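Glycerol-3-phosphate dehydrogenase [NAD(P)+] (Coxiella burnetii, PDB 3K96) probably catalyses the NAD(P)H-dependent reduction of dihydroxyacetone phosphate to sn-glycerol 3-phosphate, the key precursor for phospholipid synthesis. Local coordinates at residues A[278-283]-A[301-306]; A[215-220]-A[271-276]. All blocks are in the same frame, centred on the assembly; numbering follows the deposited sequence.

Contact 1. Residues A[278-283]-A[301-306]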
# COMPACT_ATOMS: atom_id res chain seq x y z
N GLN A 278 3.98 5.86 13.51
CA GLN A 278 5.10 6.81 13.60
C GLN A 278 4.96 8.05 12.72
O GLN A 278 5.70 9.01 12.87
CB GLN A 278 6.43 6.12 13.26
CG GLN A 278 6.77 4.97 14.17
CD GLN A 278 7.00 5.42 15.58
OE1 GLN A 278 6.41 4.89 16.52
NE2 GLN A 278 7.84 6.45 15.75
N SER A 279 4.01 8.03 11.81
CA SER A 279 3.81 9.14 10.91
C SER A 279 3.08 10.27 11.63
O SER A 279 1.89 10.12 11.96
CB SER A 279 2.98 8.67 9.70
OG SER A 279 2.63 9.74 8.83
N ARG A 280 3.78 11.37 11.86
CA ARG A 280 3.20 12.53 12.51
C ARG A 280 2.09 13.19 11.69
O ARG A 280 1.19 13.82 12.24
CB ARG A 280 4.30 13.55 12.81
CG ARG A 280 5.32 12.98 13.77
CD ARG A 280 6.56 13.81 13.91
NE ARG A 280 7.43 13.19 14.89
CZ ARG A 280 7.38 13.43 16.20
NH1 ARG A 280 6.49 14.29 16.69
NH2 ARG A 280 8.22 12.82 17.01
N ASN A 281 2.18 13.07 10.36
CA ASN A 281 1.18 13.64 9.47
C ASN A 281 -0.08 12.81 9.57
O ASN A 281 -1.18 13.34 9.54
CB ASN A 281 1.71 13.75 8.06
CG ASN A 281 2.78 14.78 7.94
OD1 ASN A 281 2.53 15.97 8.14
ND2 ASN A 281 3.98 14.36 7.61
N ARG A 282 0.09 11.50 9.74
CA ARG A 282 -1.04 10.62 9.93
C ARG A 282 -1.70 10.85 11.32
O ARG A 282 -2.92 10.82 11.45
CB ARG A 282 -0.59 9.17 9.75
CG ARG A 282 -1.66 8.17 10.09
CD ARG A 282 -1.24 6.72 9.77
NE ARG A 282 -2.00 5.84 10.62
CZ ARG A 282 -3.28 5.58 10.43
NH1 ARG A 282 -3.92 6.11 9.39
NH2 ARG A 282 -3.91 4.78 11.29
N ARG A 283 -0.90 11.10 12.34
CA ARG A 283 -1.45 11.31 13.68
C ARG A 283 -2.21 12.64 13.71
O ARG A 283 -3.25 12.76 14.38
CB ARG A 283 -0.39 11.21 14.75
CG ARG A 283 0.28 9.82 14.80
CD ARG A 283 0.94 9.51 16.18
NE ARG A 283 1.88 10.54 16.62
CZ ARG A 283 3.17 10.55 16.32
NH1 ARG A 283 3.70 9.58 15.56
NH2 ARG A 283 3.95 11.52 16.76
N ILE A 301 1.07 17.73 19.15
CA ILE A 301 2.21 17.04 18.54
C ILE A 301 3.53 17.72 18.94
O ILE A 301 4.55 17.06 19.17
CB ILE A 301 2.06 16.95 17.01
CG1 ILE A 301 0.89 16.00 16.67
CG2 ILE A 301 3.36 16.42 16.34
CD1 ILE A 301 0.52 15.94 15.17
N GLY A 302 3.50 19.04 19.06
CA GLY A 302 4.68 19.81 19.48
C GLY A 302 5.50 20.25 18.29
O GLY A 302 5.33 21.35 17.78
N GLN A 303 6.38 19.38 17.82
CA GLN A 303 7.23 19.74 16.68
C GLN A 303 6.44 19.90 15.38
O GLN A 303 5.48 19.18 15.11
CB GLN A 303 8.37 18.74 16.50
CG GLN A 303 7.97 17.38 15.99
CD GLN A 303 9.19 16.47 15.75
OE1 GLN A 303 9.08 15.41 15.10
NE2 GLN A 303 10.34 16.88 16.25
N ALA A 304 6.86 20.89 14.60
CA ALA A 304 6.27 21.22 13.31
C ALA A 304 6.12 20.01 12.42
O ALA A 304 6.99 19.13 12.41
CB ALA A 304 7.16 22.25 12.61
N ILE A 305 5.01 19.95 11.70
CA ILE A 305 4.81 18.87 10.73
C ILE A 305 4.83 19.50 9.34
O ILE A 305 4.68 20.70 9.20
CB ILE A 305 3.54 18.01 10.96
CG1 ILE A 305 2.26 18.82 10.78
CG2 ILE A 305 3.58 17.33 12.32
CD1 ILE A 305 1.01 17.92 10.83
N GLU A 306 5.02 18.69 8.32
CA GLU A 306 5.12 19.23 6.98
C GLU A 306 3.89 19.11 6.14
O GLU A 306 3.77 19.81 5.16
CB GLU A 306 6.24 18.54 6.23
CG GLU A 306 7.59 19.10 6.44
CD GLU A 306 8.62 18.17 5.86
OE1 GLU A 306 8.72 17.05 6.39
OE2 GLU A 306 9.31 18.54 4.88
O HOH W 1 5.11 14.57 19.03
O HOH W 2 6.36 15.98 8.82
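Asn-281, in the first turn of helix 280-290, comes closest to Ile-305 of the loop between helices 294-301 and 307-320, with 6.5 Å between their CA atoms. The Asn-281 side chain reaches this loop with its oxygen. OD1 lies 3.6 Å from Ile-305 CB, but its hydrogen bond goes to Gly-307 N, just beyond the segment. The amide nitrogen works through water: ND2 and the backbone N of Glu-306 both donate to the same molecule. Ile-305 also packs its CG2 3.9 Å from Arg-280 CB. Ser-279 is the N-cap of the helix, and its OG accepts from Arg-282 N at 3.2 Å. Ser-279, Arg-280 and Asn-281 are predicted to bind sn-glycerol 3-phosphate, and Arg-280 and Glu-306 NADPH, so the helix start and the loop probably border the active-site cleft. Arg-280 is modelled in two conformers, so the contacts of its guanidinium that follow are tentative. Gln-303 has CG between its backbone N and carbonyl carbon (chi1 71°). From there its extended chain carries the amide over one face of the Arg-280 guanidinium, its plane tilted 54° from the guanidinium plane. OE1 sits above that face and makes no hydrogen bond with it. Ile-301 CG2 meets the guanidinium edge, 3.8 Å from Arg-280 NH1. A water accepts from Arg-280 NH1 and donates to Ile-301 O.

Contact 2. Residues A[215-220]-A[271-276]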
# COMPACT_ATOMS: atom_id res chain seq x y z
N VAL A 215 3.67 14.66 -2.35
CA VAL A 215 2.24 14.38 -2.18
C VAL A 215 1.92 13.36 -1.08
O VAL A 215 0.85 13.39 -0.51
CB VAL A 215 1.65 13.90 -3.49
CG1 VAL A 215 0.17 13.55 -3.33
CG2 VAL A 215 1.82 14.97 -4.56
N LYS A 216 2.86 12.47 -0.74
CA LYS A 216 2.54 11.39 0.20
C LYS A 216 2.03 11.83 1.58
O LYS A 216 1.17 11.16 2.13
CB LYS A 216 3.71 10.46 0.40
CG LYS A 216 4.90 11.13 1.03
CD LYS A 216 5.45 10.27 2.07
CE LYS A 216 6.51 10.98 2.86
NZ LYS A 216 6.59 10.30 4.20
N ASN A 217 2.56 12.92 2.13
CA ASN A 217 2.13 13.38 3.45
C ASN A 217 0.74 13.99 3.45
O ASN A 217 0.08 14.01 4.47
CB ASN A 217 3.10 14.37 4.04
CG ASN A 217 4.39 13.72 4.49
OD1 ASN A 217 4.43 12.53 4.84
ND2 ASN A 217 5.44 14.50 4.52
N ILE A 218 0.34 14.52 2.31
CA ILE A 218 -0.99 15.05 2.13
C ILE A 218 -1.96 13.85 2.20
O ILE A 218 -3.01 13.89 2.86
CB ILE A 218 -1.15 15.69 0.72
CG1 ILE A 218 -0.14 16.86 0.52
CG2 ILE A 218 -2.59 16.15 0.52
CD1 ILE A 218 -0.09 17.39 -0.93
N LEU A 219 -1.58 12.77 1.53
CA LEU A 219 -2.41 11.55 1.54
C LEU A 219 -2.42 10.91 2.93
O LEU A 219 -3.43 10.34 3.35
CB LEU A 219 -1.96 10.57 0.46
CG LEU A 219 -1.98 11.21 -0.95
CD1 LEU A 219 -1.51 10.23 -2.04
CD2 LEU A 219 -3.36 11.74 -1.28
N ALA A 220 -1.32 11.05 3.66
CA ALA A 220 -1.23 10.54 5.03
C ALA A 220 -2.23 11.28 5.92
O ALA A 220 -2.85 10.69 6.78
CB ALA A 220 0.20 10.71 5.57
N VAL A 271 2.48 3.67 1.22
CA VAL A 271 1.87 2.67 2.08
C VAL A 271 2.40 2.79 3.49
O VAL A 271 1.64 2.74 4.44
CB VAL A 271 2.00 1.24 1.52
CG1 VAL A 271 1.31 1.18 0.17
CG2 VAL A 271 3.45 0.81 1.40
N LEU A 272 3.71 3.00 3.63
CA LEU A 272 4.33 3.17 4.94
C LEU A 272 3.71 4.33 5.69
O LEU A 272 3.26 4.18 6.84
CB LEU A 272 5.84 3.44 4.81
CG LEU A 272 6.52 3.89 6.12
CD1 LEU A 272 6.51 2.74 7.13
CD2 LEU A 272 7.95 4.37 5.87
N THR A 273 3.64 5.48 5.03
CA THR A 273 3.20 6.70 5.69
C THR A 273 1.70 6.74 5.98
O THR A 273 1.27 7.39 6.95
CB THR A 273 3.61 7.94 4.90
OG1 THR A 273 4.99 7.81 4.50
CG2 THR A 273 3.41 9.20 5.74
N CYS A 274 0.92 6.07 5.15
CA CYS A 274 -0.53 6.03 5.35
C CYS A 274 -1.00 4.99 6.37
O CYS A 274 -2.16 4.99 6.77
CB CYS A 274 -1.23 5.81 4.02
SG CYS A 274 -1.13 7.24 2.93
N THR A 275 -0.12 4.10 6.81
CA THR A 275 -0.51 3.08 7.75
C THR A 275 0.27 3.05 9.06
O THR A 275 -0.10 2.33 9.96
CB THR A 275 -0.39 1.68 7.11
OG1 THR A 275 0.98 1.45 6.75
CG2 THR A 275 -1.26 1.57 5.86
N ASP A 276 1.31 3.85 9.22
CA ASP A 276 2.11 3.73 10.42
C ASP A 276 1.77 4.69 11.58
O ASP A 276 1.41 5.84 11.35
CB ASP A 276 3.56 3.92 10.08
CG ASP A 276 4.45 3.12 10.96
OD1 ASP A 276 4.53 1.88 10.73
OD2 ASP A 276 5.08 3.69 11.86
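Lys-216 and Thr-273 join helices 206-228 and 264-275 through the only direct hydrogen bond between the two segments. The short helical segments cross at -29°, with their axes 8.6 Å apart. They come closest at Ala-220 and Cys-274, where the CA atoms are 4.6 Å apart. Among the polar contacts, Lys-216 NZ donates to Thr-273 OG1 at 3.0 Å. The lysine chain bends at chi2 (136°) and meets the threonine side chain at about a right angle. A second, weak bond runs from Lys-216 NZ to Asn-217 OD1 at 3.2 Å. Asp-269 adds a long, weak ion pair to Lys-216 NZ. The Thr-273 hydroxyl is also bonded to Asp-269 O. This second bond probably limits the rotation of the threonine hydroxyl that receives the lysine.

The van der Waals contacts centre on the other branch of Thr-273. Its CG2 is 3.6 Å from Ala-220 CB, and Asn-217 OD1 approaches the same methyl. Alongside, the Cys-274 sulfur fits against the first helix: SG is 3.9 Å from Leu-219 O and 4.2 Å from Leu-219 CB. The small Ala-220 side chain suits the close backbone approach here. Leu-219 and Cys-274 continue the packing onto helix 233-253, through Met-247 and Ile-240.

Lys-216 is the predicted proton acceptor, and it and Asp-269 are predicted to bind sn-glycerol 3-phosphate. The helix pair therefore probably forms part of the catalytic site in the helical C-terminal domain of this dehydrogenase family.

In the fold
The chain first builds the N-terminal nucleotide-binding sheet (strands 32-35 to 198-203), then enters the helical C-terminal part through helix 206-228, which carries 215-220. It runs on through helices 233-253 and 258-261 to helix 264-275. There contact 2 closes a mostly helical loop of 50 residues. A short connection leads into helix 280-290. The end of helix 294-301 and the loop after it return to the start of helix 280-290, and contact 1 closes this second loop of 17 residues. The contacts follow in series, without nesting or crossing. They touch where Asn-281 packs on Asn-217 and Ser-279 on Thr-273. Together they link the predicted catalytic lysine region to the predicted substrate and NADPH residues.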